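Local coordinates for response regulator (Colwellia psychrerythraea, PDB 3EQZ), which probably acts as a response regulator in two-component signalling, being built as a receiver domain with the CheY-like fold, at residues V6-D11 against T21-I26; L54-P57 against G61-V64; H67-K72 against L96-N101; L77-G82 against H89-L94; N104-P109 against T116-S121. All blocks are in the same frame, centred on the assembly; numbering follows the deposited sequence.

Interaction 1: V6-D11 against T21-I26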
# COMPACT_ATOMS: atom_id res chain seq x y z
N VAL B 6 11.92 23.49 -15.80
CA VAL B 6 10.87 22.50 -15.48
C VAL B 6 10.75 21.64 -16.73
O VAL B 6 10.72 22.17 -17.83
CB VAL B 6 9.53 23.16 -15.14
CG1 VAL B 6 8.46 22.11 -14.86
CG2 VAL B 6 9.70 24.10 -13.95
N PHE B 7 10.75 20.32 -16.56
CA PHE B 7 10.55 19.39 -17.68
C PHE B 7 9.27 18.66 -17.44
O PHE B 7 9.12 18.01 -16.38
CB PHE B 7 11.70 18.39 -17.75
CG PHE B 7 13.03 19.04 -18.05
CD1 PHE B 7 13.42 19.30 -19.36
CD2 PHE B 7 13.89 19.42 -17.02
CE1 PHE B 7 14.66 19.95 -19.66
CE2 PHE B 7 15.14 20.07 -17.31
CZ PHE B 7 15.51 20.33 -18.64
N ILE B 8 8.35 18.77 -18.38
CA ILE B 8 7.09 18.07 -18.33
C ILE B 8 7.18 16.83 -19.22
O ILE B 8 7.44 16.95 -20.43
CB ILE B 8 5.91 18.93 -18.85
CG1 ILE B 8 5.75 20.16 -17.97
CG2 ILE B 8 4.58 18.09 -18.91
CD1 ILE B 8 4.90 21.28 -18.57
N VAL B 9 6.98 15.65 -18.62
CA VAL B 9 7.09 14.38 -19.35
C VAL B 9 5.72 13.65 -19.33
O VAL B 9 5.25 13.15 -18.29
CB VAL B 9 8.22 13.53 -18.78
CG1 VAL B 9 8.52 12.33 -19.67
CG2 VAL B 9 9.47 14.42 -18.52
N ASP B 10 5.07 13.61 -20.49
CA ASP B 10 3.70 13.12 -20.56
C ASP B 10 3.44 12.92 -22.02
O ASP B 10 3.54 13.88 -22.80
CB ASP B 10 2.76 14.20 -20.03
CG ASP B 10 1.29 13.74 -19.94
OD1 ASP B 10 0.93 12.62 -20.42
OD2 ASP B 10 0.50 14.51 -19.34
N ASP B 11 3.10 11.70 -22.43
CA ASP B 11 2.88 11.48 -23.87
C ASP B 11 1.44 11.83 -24.33
O ASP B 11 1.10 11.69 -25.49
CB ASP B 11 3.29 10.07 -24.28
CG ASP B 11 2.48 9.01 -23.59
OD1 ASP B 11 1.61 9.34 -22.75
OD2 ASP B 11 2.69 7.83 -23.89
N THR B 21 0.52 25.02 -19.65
CA THR B 21 -0.10 26.32 -19.47
C THR B 21 -0.15 26.73 -17.99
O THR B 21 -0.11 27.91 -17.67
CB THR B 21 -1.50 26.40 -20.11
OG1 THR B 21 -2.39 25.47 -19.46
CG2 THR B 21 -1.44 26.07 -21.62
N ILE B 22 -0.17 25.76 -17.07
CA ILE B 22 -0.15 26.08 -15.66
C ILE B 22 1.25 26.46 -15.19
O ILE B 22 1.41 27.32 -14.35
CB ILE B 22 -0.71 24.88 -14.82
CG1 ILE B 22 -2.22 24.81 -14.96
CG2 ILE B 22 -0.37 25.04 -13.32
CD1 ILE B 22 -2.76 23.42 -14.78
N VAL B 23 2.28 25.83 -15.74
CA VAL B 23 3.64 26.08 -15.29
C VAL B 23 4.24 27.36 -15.88
O VAL B 23 5.06 28.04 -15.24
CB VAL B 23 4.60 24.88 -15.65
CG1 VAL B 23 6.06 25.26 -15.38
CG2 VAL B 23 4.20 23.56 -14.92
N GLU B 24 3.92 27.65 -17.12
CA GLU B 24 4.71 28.66 -17.78
C GLU B 24 4.60 30.07 -17.15
O GLU B 24 5.57 30.79 -17.09
CB GLU B 24 4.35 28.73 -19.27
CG GLU B 24 5.40 29.45 -20.09
CD GLU B 24 5.29 29.14 -21.60
OE1 GLU B 24 4.23 28.62 -22.02
OE2 GLU B 24 6.25 29.40 -22.36
N PRO B 25 3.40 30.46 -16.66
CA PRO B 25 3.38 31.80 -16.04
C PRO B 25 4.24 31.86 -14.80
O PRO B 25 4.59 32.96 -14.34
CB PRO B 25 1.89 31.98 -15.64
CG PRO B 25 1.14 31.23 -16.71
CD PRO B 25 2.04 29.95 -16.90
N ILE B 26 4.60 30.71 -14.24
CA ILE B 26 5.32 30.70 -12.98
C ILE B 26 6.80 30.40 -13.22
O ILE B 26 7.66 31.06 -12.64
CB ILE B 26 4.71 29.66 -11.96
CG1 ILE B 26 3.22 29.98 -11.75
CG2 ILE B 26 5.51 29.68 -10.67
CD1 ILE B 26 2.34 28.91 -11.12

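Interaction 2: L54-P57 against G61-V64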
# COMPACT_ATOMS: atom_id res chain seq x y z
N LEU B 54 2.71 9.23 -14.94
CA LEU B 54 3.07 7.83 -14.88
C LEU B 54 2.67 7.11 -16.15
O LEU B 54 3.17 6.04 -16.44
CB LEU B 54 2.40 7.12 -13.70
CG LEU B 54 2.86 7.49 -12.29
CD1 LEU B 54 2.11 6.61 -11.30
CD2 LEU B 54 4.37 7.40 -12.11
N MET B 55 1.73 7.69 -16.89
CA MET B 55 1.35 7.17 -18.20
C MET B 55 0.76 5.75 -18.07
O MET B 55 0.97 4.88 -18.94
CB MET B 55 2.58 7.20 -19.13
CG MET B 55 2.92 8.66 -19.66
SD MET B 55 4.47 8.87 -20.60
CE MET B 55 5.77 9.05 -19.35
N MET B 56 0.03 5.51 -16.97
CA MET B 56 -0.62 4.20 -16.79
C MET B 56 -1.66 4.14 -17.92
O MET B 56 -2.29 5.17 -18.23
CB MET B 56 -1.30 4.11 -15.42
CG MET B 56 -0.34 3.87 -14.23
SD MET B 56 0.48 2.28 -14.36
CE MET B 56 2.17 2.74 -14.31
N PRO B 57 -1.90 2.94 -18.51
CA PRO B 57 -1.46 1.66 -17.97
C PRO B 57 -0.24 1.06 -18.69
O PRO B 57 -0.04 -0.14 -18.61
CB PRO B 57 -2.70 0.78 -18.21
CG PRO B 57 -3.22 1.28 -19.57
CD PRO B 57 -2.76 2.74 -19.70
N GLY B 61 6.22 5.55 -17.49
CA GLY B 61 6.56 6.34 -16.29
C GLY B 61 7.51 5.57 -15.36
O GLY B 61 8.52 6.10 -14.87
N ILE B 62 7.22 4.30 -15.15
CA ILE B 62 8.14 3.48 -14.37
C ILE B 62 9.54 3.42 -14.96
O ILE B 62 10.53 3.44 -14.23
CB ILE B 62 7.58 2.05 -14.21
CG1 ILE B 62 6.15 2.15 -13.68
CG2 ILE B 62 8.41 1.29 -13.18
CD1 ILE B 62 6.03 3.14 -12.52
N GLU B 63 9.65 3.34 -16.28
CA GLU B 63 11.00 3.36 -16.91
C GLU B 63 11.77 4.68 -16.69
O GLU B 63 12.99 4.70 -16.55
CB GLU B 63 10.89 3.11 -18.43
CG GLU B 63 12.29 2.99 -19.14
CD GLU B 63 13.31 2.13 -18.33
OE1 GLU B 63 12.87 1.24 -17.56
OE2 GLU B 63 14.56 2.33 -18.42
N VAL B 64 11.07 5.80 -16.69
CA VAL B 64 11.75 7.06 -16.42
C VAL B 64 12.27 7.06 -14.97
O VAL B 64 13.39 7.47 -14.71
CB VAL B 64 10.78 8.24 -16.69
CG1 VAL B 64 11.28 9.56 -16.13
CG2 VAL B 64 10.47 8.34 -18.23

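Interaction 3: H67-K72 against L96-N101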
# COMPACT_ATOMS: atom_id res chain seq x y z
N HIS B 67 15.28 4.79 -14.85
CA HIS B 67 16.45 5.47 -15.44
C HIS B 67 16.99 6.57 -14.51
O HIS B 67 18.19 6.65 -14.24
CB HIS B 67 16.07 6.07 -16.80
CG HIS B 67 17.20 6.81 -17.46
ND1 HIS B 67 18.04 6.22 -18.38
CD2 HIS B 67 17.63 8.09 -17.32
CE1 HIS B 67 18.95 7.10 -18.78
NE2 HIS B 67 18.72 8.25 -18.14
N LEU B 68 16.10 7.42 -14.01
CA LEU B 68 16.53 8.50 -13.12
C LEU B 68 17.25 7.97 -11.90
O LEU B 68 18.25 8.54 -11.49
CB LEU B 68 15.33 9.39 -12.69
CG LEU B 68 14.60 10.18 -13.78
CD1 LEU B 68 13.36 10.76 -13.18
CD2 LEU B 68 15.41 11.30 -14.40
N ALA B 69 16.75 6.89 -11.32
CA ALA B 69 17.36 6.33 -10.11
C ALA B 69 18.74 5.72 -10.41
O ALA B 69 19.69 5.88 -9.65
CB ALA B 69 16.45 5.26 -9.49
N GLU B 70 18.84 4.99 -11.53
CA GLU B 70 20.14 4.38 -11.88
C GLU B 70 21.24 5.42 -12.11
O GLU B 70 22.37 5.26 -11.64
CB GLU B 70 19.99 3.49 -13.09
CG GLU B 70 21.32 3.00 -13.61
CD GLU B 70 21.21 2.40 -14.99
OE1 GLU B 70 22.27 2.38 -15.69
OE2 GLU B 70 20.07 1.96 -15.36
N HIS B 71 20.90 6.52 -12.78
CA HIS B 71 21.83 7.64 -12.89
C HIS B 71 21.83 8.56 -11.68
O HIS B 71 22.44 9.59 -11.70
CB HIS B 71 21.59 8.42 -14.19
CG HIS B 71 21.81 7.56 -15.41
ND1 HIS B 71 20.80 6.83 -15.99
CD2 HIS B 71 22.95 7.22 -16.06
CE1 HIS B 71 21.29 6.12 -16.99
NE2 HIS B 71 22.59 6.34 -17.05
N LYS B 72 21.14 8.18 -10.60
CA LYS B 72 21.19 9.01 -9.40
C LYS B 72 20.84 10.49 -9.67
O LYS B 72 21.45 11.38 -9.08
CB LYS B 72 22.59 8.98 -8.84
CG LYS B 72 23.16 7.61 -8.81
CD LYS B 72 23.31 7.11 -7.40
CE LYS B 72 24.40 6.03 -7.31
NZ LYS B 72 24.43 5.40 -5.95
N LEU B 96 11.00 7.16 -3.99
CA LEU B 96 11.71 7.53 -2.75
C LEU B 96 12.67 6.42 -2.31
O LEU B 96 13.79 6.68 -1.85
CB LEU B 96 10.71 7.75 -1.63
CG LEU B 96 9.80 8.96 -1.81
CD1 LEU B 96 8.64 8.93 -0.75
CD2 LEU B 96 10.71 10.16 -1.67
N SER B 97 12.23 5.19 -2.40
CA SER B 97 13.12 4.11 -2.04
C SER B 97 14.41 4.02 -2.88
O SER B 97 15.45 3.56 -2.40
CB SER B 97 12.41 2.80 -2.18
OG SER B 97 13.31 1.85 -1.71
N CYS B 98 14.32 4.43 -4.14
CA CYS B 98 15.48 4.36 -5.01
C CYS B 98 16.33 5.58 -4.85
O CYS B 98 17.25 5.80 -5.63
CB CYS B 98 15.06 4.27 -6.46
SG CYS B 98 14.15 2.81 -6.80
N GLY B 99 16.01 6.41 -3.87
CA GLY B 99 16.83 7.57 -3.60
C GLY B 99 16.47 8.82 -4.37
O GLY B 99 17.24 9.79 -4.38
N LEU B 100 15.28 8.84 -4.99
CA LEU B 100 14.84 10.02 -5.75
C LEU B 100 14.15 11.08 -4.87
O LEU B 100 13.46 10.73 -3.97
CB LEU B 100 13.92 9.62 -6.93
CG LEU B 100 14.66 8.82 -7.98
CD1 LEU B 100 13.73 8.38 -9.08
CD2 LEU B 100 15.84 9.64 -8.58
N ASN B 101 14.35 12.38 -5.17
CA ASN B 101 13.69 13.45 -4.40
C ASN B 101 12.26 13.82 -4.92
O ASN B 101 12.08 14.79 -5.66
CB ASN B 101 14.61 14.68 -4.32
CG ASN B 101 13.99 15.87 -3.50
OD1 ASN B 101 14.30 17.07 -3.73
ND2 ASN B 101 13.14 15.53 -2.55

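Interaction 4: L77-G82 against H89-L94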
# COMPACT_ATOMS: atom_id res chain seq x y z
N LEU B 77 11.37 15.81 -8.24
CA LEU B 77 10.42 15.07 -9.02
C LEU B 77 8.98 15.22 -8.51
O LEU B 77 8.71 15.10 -7.29
CB LEU B 77 10.84 13.60 -9.05
CG LEU B 77 10.07 12.58 -9.88
CD1 LEU B 77 10.15 12.95 -11.31
CD2 LEU B 77 10.67 11.18 -9.62
N ILE B 78 8.07 15.49 -9.44
CA ILE B 78 6.62 15.53 -9.14
C ILE B 78 5.95 14.45 -9.98
O ILE B 78 6.24 14.34 -11.16
CB ILE B 78 5.99 16.88 -9.50
CG1 ILE B 78 6.57 17.98 -8.61
CG2 ILE B 78 4.50 16.79 -9.42
CD1 ILE B 78 6.49 19.45 -9.16
N LEU B 79 5.11 13.61 -9.37
CA LEU B 79 4.50 12.53 -10.07
C LEU B 79 3.03 12.77 -10.23
O LEU B 79 2.36 13.21 -9.30
CB LEU B 79 4.70 11.20 -9.35
CG LEU B 79 6.13 10.83 -9.01
CD1 LEU B 79 6.07 9.59 -8.09
CD2 LEU B 79 6.97 10.52 -10.32
N ILE B 80 2.51 12.44 -11.39
CA ILE B 80 1.10 12.67 -11.66
C ILE B 80 0.45 11.43 -12.19
O ILE B 80 1.06 10.72 -12.99
CB ILE B 80 0.91 13.82 -12.64
CG1 ILE B 80 1.64 15.07 -12.07
CG2 ILE B 80 -0.63 14.06 -12.79
CD1 ILE B 80 1.28 16.38 -12.72
N SER B 81 -0.77 11.14 -11.69
CA SER B 81 -1.53 9.95 -12.10
C SER B 81 -2.86 9.86 -11.36
O SER B 81 -3.04 10.53 -10.34
CB SER B 81 -0.73 8.69 -11.73
OG SER B 81 -1.13 7.59 -12.53
N GLY B 82 -3.77 8.99 -11.81
CA GLY B 82 -4.91 8.55 -10.92
C GLY B 82 -4.52 8.03 -9.51
O GLY B 82 -3.52 7.32 -9.34
N HIS B 89 0.66 6.35 -4.96
CA HIS B 89 1.43 6.12 -3.75
C HIS B 89 2.52 5.04 -3.96
O HIS B 89 3.60 5.14 -3.41
CB HIS B 89 0.48 5.75 -2.58
CG HIS B 89 1.20 5.31 -1.36
ND1 HIS B 89 1.49 3.98 -1.10
CD2 HIS B 89 1.72 6.02 -0.33
CE1 HIS B 89 2.15 3.89 0.05
NE2 HIS B 89 2.31 5.12 0.53
N SER B 90 2.23 4.01 -4.75
CA SER B 90 3.23 2.98 -5.09
C SER B 90 4.46 3.54 -5.83
O SER B 90 5.60 3.22 -5.48
CB SER B 90 2.58 1.88 -5.92
OG SER B 90 1.66 1.19 -5.09
N ALA B 91 4.22 4.37 -6.83
CA ALA B 91 5.27 5.02 -7.62
C ALA B 91 6.06 5.93 -6.73
O ALA B 91 7.31 5.98 -6.80
CB ALA B 91 4.64 5.84 -8.76
N GLU B 92 5.36 6.69 -5.88
CA GLU B 92 6.09 7.55 -4.98
C GLU B 92 6.99 6.72 -4.05
O GLU B 92 8.17 7.05 -3.83
CB GLU B 92 5.11 8.39 -4.16
CG GLU B 92 5.73 9.27 -3.12
CD GLU B 92 4.65 10.01 -2.28
OE1 GLU B 92 3.47 9.57 -2.28
OE2 GLU B 92 4.96 11.04 -1.68
N THR B 93 6.43 5.65 -3.49
CA THR B 93 7.21 4.80 -2.56
C THR B 93 8.41 4.18 -3.27
O THR B 93 9.53 4.11 -2.72
CB THR B 93 6.33 3.66 -2.01
OG1 THR B 93 5.21 4.24 -1.32
CG2 THR B 93 7.14 2.71 -1.05
N LEU B 94 8.16 3.66 -4.48
CA LEU B 94 9.27 3.09 -5.26
C LEU B 94 10.34 4.15 -5.48
O LEU B 94 11.51 3.92 -5.23
CB LEU B 94 8.74 2.58 -6.59
CG LEU B 94 9.71 1.87 -7.55
CD1 LEU B 94 10.46 0.65 -6.90
CD2 LEU B 94 9.01 1.44 -8.84

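Interaction 5: N104-P109 against T116-S121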
# COMPACT_ATOMS: atom_id res chain seq x y z
N ASN B 104 6.27 16.05 -4.45
CA ASN B 104 4.84 16.06 -4.37
C ASN B 104 4.31 15.13 -5.41
O ASN B 104 5.06 14.74 -6.31
CB ASN B 104 4.31 17.49 -4.62
CG ASN B 104 2.93 17.72 -3.97
OD1 ASN B 104 2.41 16.85 -3.29
ND2 ASN B 104 2.38 18.89 -4.17
N THR B 105 3.03 14.74 -5.25
CA THR B 105 2.27 14.00 -6.23
C THR B 105 0.87 14.62 -6.41
O THR B 105 0.37 15.31 -5.53
CB THR B 105 2.08 12.48 -5.84
OG1 THR B 105 1.20 12.37 -4.72
CG2 THR B 105 3.45 11.83 -5.50
N PHE B 106 0.27 14.39 -7.57
CA PHE B 106 -1.04 14.92 -7.90
C PHE B 106 -1.85 13.88 -8.60
O PHE B 106 -1.39 13.32 -9.57
CB PHE B 106 -0.92 16.12 -8.86
CG PHE B 106 -0.27 17.31 -8.24
CD1 PHE B 106 -1.04 18.34 -7.66
CD2 PHE B 106 1.13 17.40 -8.18
CE1 PHE B 106 -0.43 19.48 -7.07
CE2 PHE B 106 1.76 18.52 -7.56
CZ PHE B 106 0.97 19.56 -7.00
N THR B 107 -3.09 13.69 -8.15
CA THR B 107 -4.00 12.78 -8.81
C THR B 107 -4.59 13.46 -10.02
O THR B 107 -4.73 14.70 -10.06
CB THR B 107 -5.13 12.31 -7.87
OG1 THR B 107 -5.89 13.45 -7.46
CG2 THR B 107 -4.53 11.71 -6.60
N LYS B 108 -4.89 12.65 -11.02
CA LYS B 108 -5.63 13.12 -12.15
C LYS B 108 -7.12 12.75 -11.95
O LYS B 108 -7.43 11.83 -11.18
CB LYS B 108 -5.07 12.47 -13.39
CG LYS B 108 -4.16 13.36 -14.14
CD LYS B 108 -3.19 12.56 -14.92
CE LYS B 108 -3.87 11.90 -16.03
NZ LYS B 108 -2.88 11.37 -17.01
N PRO B 109 -8.03 13.55 -12.54
CA PRO B 109 -7.65 14.77 -13.24
C PRO B 109 -7.21 15.83 -12.24
O PRO B 109 -7.65 15.91 -11.08
CB PRO B 109 -8.94 15.23 -13.95
CG PRO B 109 -10.02 14.70 -13.07
CD PRO B 109 -9.49 13.47 -12.32
N THR B 116 -1.20 25.17 -9.15
CA THR B 116 -0.75 26.57 -9.31
C THR B 116 -0.22 27.12 -7.98
O THR B 116 0.87 27.71 -7.90
CB THR B 116 -1.93 27.44 -9.79
OG1 THR B 116 -2.34 26.96 -11.07
CG2 THR B 116 -1.47 28.92 -9.93
N CYS B 117 -0.99 26.84 -6.93
CA CYS B 117 -0.61 27.21 -5.59
C CYS B 117 0.74 26.56 -5.14
O CYS B 117 1.69 27.25 -4.69
CB CYS B 117 -1.76 26.85 -4.65
SG CYS B 117 -1.50 27.45 -2.99
N PHE B 118 0.88 25.25 -5.35
CA PHE B 118 2.14 24.57 -5.06
C PHE B 118 3.36 25.11 -5.84
O PHE B 118 4.43 25.36 -5.28
CB PHE B 118 2.02 23.05 -5.26
CG PHE B 118 3.31 22.32 -5.00
CD1 PHE B 118 3.84 22.26 -3.71
CD2 PHE B 118 4.02 21.74 -6.03
CE1 PHE B 118 5.07 21.62 -3.47
CE2 PHE B 118 5.22 21.10 -5.81
CZ PHE B 118 5.74 21.02 -4.52
N LEU B 119 3.23 25.25 -7.16
CA LEU B 119 4.36 25.76 -7.93
C LEU B 119 4.70 27.21 -7.53
O LEU B 119 5.85 27.61 -7.51
CB LEU B 119 4.06 25.69 -9.42
CG LEU B 119 3.89 24.26 -10.01
CD1 LEU B 119 3.46 24.33 -11.46
CD2 LEU B 119 5.19 23.49 -9.89
N THR B 120 3.69 28.01 -7.23
CA THR B 120 3.95 29.33 -6.67
C THR B 120 4.80 29.26 -5.40
O THR B 120 5.85 29.91 -5.33
CB THR B 120 2.64 30.11 -6.48
OG1 THR B 120 1.99 30.20 -7.75
CG2 THR B 120 2.88 31.55 -5.91
N SER B 121 4.41 28.45 -4.40
CA SER B 121 5.29 28.40 -3.21
C SER B 121 6.69 27.84 -3.56
O SER B 121 7.71 28.25 -2.98
CB SER B 121 4.67 27.58 -2.07
OG SER B 121 4.59 26.21 -2.45

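Interaction 1: V6-D11 against T21-I26
Both valines of this contact hold CG1 away from their own backbone nitrogen: chi1 is 179° in V6 and 171° in V23, and each therefore sends a methyl into the gap between strand and helix. V23 CG1 settles against the fork of the V6 isopropyl group. It lies 4.0 Å from V6 CG1 and 4.1 Å from V6 CG2, with V6 CB at much the same range, so the helix methyl rests between the two strand methyls instead of butting against one of them. The other methyl of V23, CG2, meets I8. There the side chain is nearly extended at its far end (chi2 164°), which carries I8 CD1 out to 4.4 Å from V23 CG2, a looser touch than the first.

V6 and I8 are two positions apart on strand 6-9 and so share one face of it, while F7 between them points to the other side. V23 lies on helix 13-23, and its carbonyl oxygen accepts a hydrogen bond from I26 N at 2.9 Å. This is the strand-to-helix packing inside the first beta-alpha-beta unit of the receiver fold, 6-9, 13-23 and 30-33. V23 also touches V30 and I51 of the flanking strands and L119 of helix 112-124.

Across the two segments the contact is purely aliphatic, with no hydrogen bond or ion pair, and it sits well away from D10, whose carboxylate bonds to T15 OG1 and D12 N.

Interaction 2: L54-P57 against G61-V64
Between L54 and G61 the polar part of the contact is backbone only. G61 N donates to L54 O over 3.3 Å with an N-H...O angle of 127°, long and bent enough to be called weak. The same oxygen also receives a CA-H...O contact, G61 CA lying 3.4 Å away. Because G61 has no side chain, the carbonyl can come right up against the first turn of the helix, and L54 CA and G61 CA are 4.0 Å apart.

These segments flank the turn that follows strand 49-53 and leads into helix 60-70, the loop that leaves the C-terminal end of the central strand in the CheY-like fold. The loop takes unusual backbone shapes: M55 has a positive phi, and the peptide bond from M56 to P57 is cis. M55 N is held by D53 OD2, which ties the start of the loop back to the end of the strand.

Methionine methyls make the van der Waals part; one lies against backbone, the other against a side chain. M55 bends at its thioether (chi3 -83°) and lays CE beside the helix backbone, 4.0 Å from G61 N. M56 turns the other way out of the loop; bends at chi2 and again at chi3 bring its CE to I62 CG1 at 4.1 Å, the two side chains meeting at a slant. L54 adds buried surface next to them, its own side chain leaning on V87 and A91 of helix 87-97. A second subunit reaches the outer side of the contact: its I62 packs on I62, and its S97 lies against M56 and P57.

Interaction 3: H67-K72 against L96-N101
Two helix C termini meet here, the end of helix 60-70 presenting L68 and A69 to C98 and L100, which lie just past the end of helix 87-97. The closest approach is between two beta carbons: A69 CB and C98 CB are 3.5 Å apart, tighter than an ordinary van der Waals contact. L100 then spreads its isobutyl fork along the neighbouring helix turn. One prong, CD2, lies over the backbone, 3.9 Å from L68 O and 4.0 Å from A69 CA; the other, CD1, touches L68 CB at 4.1 Å and also comes near A69 CB.

Each helix is closed by a Schellman motif with a positive-phi residue at its C-prime position. K72 fills it in the first, where K72 N bonds to A69 O and S73 N to L68 O. G99 fills it in the second, where G99 N reaches L96 O at 3.0 Å and L100 N makes the longer bond, to the carbonyl of the residue before L96. The second turn is what delivers L100: the chain reverses at G99, drops L100 beside helix 60-70 and goes on into strand 101-107. In the receiver fold these two helices cover the same side of the central sheet.

H67 O carries two donors from one residue, H71 N and H71 ND1. H71 ND1 to H67 O is 3.1 Å with an N-H...O angle of 155°, the donor standing above the carbonyl plane. H71 ND1 also stands over one face of the H67 ring, toward its rim. M59 of a second subunit packs on both A69 and C98.

Interaction 4: L77-G82 against H89-L94
L79 reaches from strand 76-81 to helix 87-97 with a single methyl, CD1, and the helix is best followed from its H89 end. H89 itself faces away from the strand. Its carbonyl oxygen is gripped twice by the residue one turn on, by T93 N at 2.9 Å and by T93 OG1 at 2.8 Å, which come in from opposite faces of the carbonyl plane. The hydroxyl oxygen also stands over one face of the H89 ring, toward its rim, and that ring stacks on H89 of a third subunit. S90 is occupied by the helix and the assembly: its OG bonds to G86 O, and its side chain packs on T93 of a second subunit.

At A91 the helix turns its small side to the sheet. A91 CB is 4.1 Å from L79 CD1, and L79 CD1 lies 3.9 Å from A91 C. E92 comes next and is met at the backbone, with L79 CD1 3.7 Å from E92 CA and just as near E92 N, while the carboxylate leads off elsewhere. The leucine gets there by stretching: chi2 of 171° puts CD1 in line with the outgoing chain, so its tip presses on the A91-E92 peptide. T93 points outward, and L94 lies on L94 of the second subunit.

This is strand and helix of the beta-alpha-beta unit 76-81, 87-97, 101-107. A methyl resting on bare main chain beside an alanine is consistent with close packing, L79 CA and E92 CA being 7.3 Å apart; the contact is van der Waals only, with no hydrogen bond between the segments.

Interaction 5: N104-P109 against T116-S121
One face of the F118 ring is covered by the N104 amide: N104 ND2 stands 3.5 Å above the ring plane, over its centre. The amide is steeply inclined to the ring, the two planes making 66°, so the nitrogen end dips toward the aromatic carbons. N104 CB also lies over the face, nearer F118 CZ and CE2, a CH-pi contact 4.2 Å from the centroid. F106 takes part differently. F118 CD2 lies at the edge of the F106 ring and in its plane, with F106 CZ 3.9 Å from F118 CD2, and the two side chains meet obliquely.

A weak hydrogen bond from T105 N to N104 OD1 (2.9 Å) is consistent with the orientation that turns ND2 to F118. From the helix, F118 reaches in with CG anti to its backbone nitrogen (chi1 178°), which drops the ring toward the sheet. In fold terms, strand 101-107, the edge strand of the receiver sheet, packs here under the last helix, 112-124. Further along the strand K108 pairs with D53 and precedes a cis proline, P109, consistent with the lysine and cis peptide familiar in receiver domains.

The helix supports its own polar groups: T120 OG1 bonds to T116 O at 2.7 Å, and S121 OG to F118 O at 3.0 Å. V114 of a third subunit packs on both N104 and F118, while I78 of the neighbouring strand touches F106 and F118.

From the N terminus, interaction 1 closes first, bringing helix 13-23 back on strand 6-9. Interaction 2 follows as a short closure after strand 49-53, and M55 there touches D11. Interaction 3 spans a longer stretch, from the end of helix 60-70 to the end of helix 87-97, and encloses interaction 4, which joins strand 76-81 to helix 87-97; L54 N also probably bonds to I80 O, tying interactions 2 and 4. Interaction 5 comes last and sets helix 112-124 on strand 101-107, whose backbone pairs with strand 76-81. None of the loops cross. Interactions 1 and 5 meet through V23 and L119, while interactions 2, 3 and 4 each touch the second subunit.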